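Local coordinates for response regulator receiver protein (Pseudoalteromonas atlantica T6c, PDB 3KTO), which is a response regulator receiver protein that probably takes part in signal transduction and transcription control, at residues I9-H14 and I33-S38. Numbering follows the deposited sequence.
Sequences IYLVDH and IQCFAS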
loop_
_atom_site.group_PDB
_atom_site.type_symbol
_atom_site.label_atom_id
_atom_site.label_comp_id
_atom_site.label_asym_id
_atom_site.label_seq_id
_atom_site.Cartn_x
_atom_site.Cartn_y
_atom_site.Cartn_z
ATOM N N ILE A 9 -2.237 24.600 -5.674
ATOM C CA ILE A 9 -1.226 23.557 -5.785
ATOM C C ILE A 9 -1.954 22.305 -6.245
ATOM O O ILE A 9 -2.882 21.838 -5.589
ATOM C CB ILE A 9 -0.512 23.260 -4.455
ATOM C CG1 ILE A 9 0.451 24.402 -4.118
ATOM C CG2 ILE A 9 0.268 21.939 -4.558
ATOM C CD1 ILE A 9 1.371 24.103 -2.954
ATOM N N TYR A 10 -1.539 21.781 -7.390
ATOM C CA TYR A 10 -2.152 20.589 -7.948
ATOM C C TYR A 10 -1.541 19.327 -7.360
ATOM O O TYR A 10 -0.314 19.172 -7.342
ATOM C CB TYR A 10 -1.971 20.557 -9.470
ATOM C CG TYR A 10 -2.620 21.706 -10.209
ATOM C CD1 TYR A 10 -3.983 21.967 -10.073
ATOM C CD2 TYR A 10 -1.874 22.524 -11.057
ATOM C CE1 TYR A 10 -4.590 23.015 -10.764
ATOM C CE2 TYR A 10 -2.469 23.574 -11.755
ATOM C CZ TYR A 10 -3.830 23.813 -11.603
ATOM O OH TYR A 10 -4.425 24.848 -12.288
ATOM N N LEU A 11 -2.401 18.430 -6.887
ATOM C CA LEU A 11 -1.961 17.155 -6.339
ATOM C C LEU A 11 -2.422 16.043 -7.283
ATOM O O LEU A 11 -3.609 15.912 -7.570
ATOM C CB LEU A 11 -2.545 16.925 -4.941
ATOM C CG LEU A 11 -2.348 15.526 -4.331
ATOM C CD1 LEU A 11 -0.868 15.168 -4.273
ATOM C CD2 LEU A 11 -2.949 15.483 -2.938
ATOM N N VAL A 12 -1.475 15.263 -7.795
ATOM C CA VAL A 12 -1.800 14.151 -8.683
ATOM C C VAL A 12 -1.361 12.883 -7.943
ATOM O O VAL A 12 -0.170 12.647 -7.735
ATOM C CB VAL A 12 -1.055 14.277 -10.027
ATOM C CG1 VAL A 12 -1.599 13.277 -11.022
ATOM C CG2 VAL A 12 -1.203 15.685 -10.576
ATOM N N ASP A 13 -2.339 12.085 -7.535
ATOM C CA ASP A 13 -2.085 10.872 -6.774
ATOM C C ASP A 13 -3.310 9.983 -6.962
ATOM O O ASP A 13 -4.434 10.432 -6.743
ATOM C CB ASP A 13 -1.919 11.249 -5.291
ATOM C CG ASP A 13 -1.501 10.077 -4.419
ATOM O OD1 ASP A 13 -1.932 8.941 -4.691
ATOM O OD2 ASP A 13 -0.754 10.302 -3.442
ATOM N N HIS A 14 -3.097 8.734 -7.361
ATOM C CA HIS A 14 -4.198 7.798 -7.587
ATOM C C HIS A 14 -4.790 7.213 -6.300
ATOM O O HIS A 14 -5.804 6.516 -6.337
ATOM C CB HIS A 14 -3.730 6.649 -8.473
ATOM C CG HIS A 14 -2.643 5.829 -7.856
ATOM N ND1 HIS A 14 -1.373 6.316 -7.653
ATOM C CD2 HIS A 14 -2.653 4.577 -7.340
ATOM C CE1 HIS A 14 -0.644 5.400 -7.039
ATOM N NE2 HIS A 14 -1.398 4.336 -6.837
ATOM N N ILE A 33 -5.738 23.205 -2.495
ATOM C CA ILE A 33 -5.217 21.956 -3.036
ATOM C C ILE A 33 -6.210 21.313 -4.001
ATOM O O ILE A 33 -7.186 20.690 -3.573
ATOM C CB ILE A 33 -4.903 20.943 -1.912
ATOM C CG1 ILE A 33 -3.916 21.554 -0.912
ATOM C CG2 ILE A 33 -4.338 19.665 -2.508
ATOM C CD1 ILE A 33 -2.589 21.977 -1.521
ATOM N N GLN A 34 -5.971 21.483 -5.299
ATOM C CA GLN A 34 -6.821 20.893 -6.324
ATOM C C GLN A 34 -6.211 19.540 -6.707
ATOM O O GLN A 34 -5.071 19.474 -7.178
ATOM C CB GLN A 34 -6.896 21.820 -7.534
ATOM C CG GLN A 34 -7.729 21.273 -8.670
ATOM C CD GLN A 34 -8.216 22.362 -9.604
ATOM O OE1 GLN A 34 -7.528 23.365 -9.824
ATOM N NE2 GLN A 34 -9.402 22.166 -10.172
ATOM N N CYS A 35 -6.981 18.473 -6.519
ATOM C CA CYS A 35 -6.513 17.109 -6.763
ATOM C C CYS A 35 -6.976 16.411 -8.031
ATOM O O CYS A 35 -8.029 16.722 -8.585
ATOM C CB CYS A 35 -6.883 16.238 -5.570
ATOM S SG CYS A 35 -6.332 16.923 -3.997
ATOM N N PHE A 36 -6.170 15.440 -8.457
ATOM C CA PHE A 36 -6.427 14.648 -9.656
ATOM C C PHE A 36 -6.000 13.215 -9.393
ATOM O O PHE A 36 -4.930 12.970 -8.834
ATOM C CB PHE A 36 -5.643 15.220 -10.835
ATOM C CG PHE A 36 -6.070 16.602 -11.215
ATOM C CD1 PHE A 36 -7.169 16.799 -12.049
ATOM C CD2 PHE A 36 -5.412 17.711 -10.702
ATOM C CE1 PHE A 36 -7.608 18.084 -12.363
ATOM C CE2 PHE A 36 -5.845 19.002 -11.012
ATOM C CZ PHE A 36 -6.945 19.183 -11.843
ATOM N N ALA A 37 -6.830 12.272 -9.813
ATOM C CA ALA A 37 -6.552 10.860 -9.589
ATOM C C ALA A 37 -5.637 10.178 -10.607
ATOM O O ALA A 37 -5.305 9.000 -10.441
ATOM C CB ALA A 37 -7.867 10.098 -9.493
ATOM N N SER A 38 -5.231 10.891 -11.655
ATOM C CA SER A 38 -4.352 10.293 -12.665
ATOM C C SER A 38 -3.672 11.347 -13.525
ATOM O O SER A 38 -4.067 12.511 -13.518
ATOM C CB SER A 38 -5.147 9.357 -13.585
ATOM O OG SER A 38 -6.029 10.095 -14.422
HETATM O O HOH W 1 -7.078 24.857 -12.065
#
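Neighbouring parallel strands, one interior and one outermost in the sheet, lie side by side in I9-V12 and I33-F36, their axes 4.6 Å apart at closest approach. Four backbone bonds join them. Q34 N reaches I9 O and L11 N reaches Q34 O, each donor above the carbonyl plane, whereas F36 N and D13 N approach L11 O and F36 O almost along the C=O axis. The bond from D13 N to F36 O, at 3.0 Å, carries the pairing one residue past strand 8-12.

One face bears Y10, V12, Q34 and F36. With CG anti to its carbonyl carbon (chi1 -62°), the Y10 ring runs alongside its neighbours, and its CD1 meets the edge of the F36 ring 3.6 Å from CE2. Their planes are inclined at 61°, and F42 adds an edge-to-face contact to each. The extended Q34 chain follows the tyrosine ring, bringing OE1 to 3.1 Å from Y10 CE1 at the ring edge. One water links this carbonyl, to which it donates, with Y10 OH, which is also bonded to S48 N. An alanine at Y10, lacking the ring and hydroxyl, would probably loosen this cluster.

On the other face, beneath helix 16-26, I33 CD1 rests 3.8 Å from I9 CB, and C35 SG equally far from L11 CD2. The contact is tightest along the inner strand, where I9 to V12 are buried, whereas I33 to F36 are partly exposed and C35, little covered by 9-14, is loosest. D13 OD1 accepts a hydrogen bond from Q15 N, and OD2 forms a salt bridge with K109; D13 and K109 recall the acidic pocket of receiver domains, although E57 ends strand 51-57, where the phosphoacceptor aspartate usually lies. Strand 8-12, helix 16-26 and strand 32-36 make the first beta-alpha-beta crossover of a CheY-like fold.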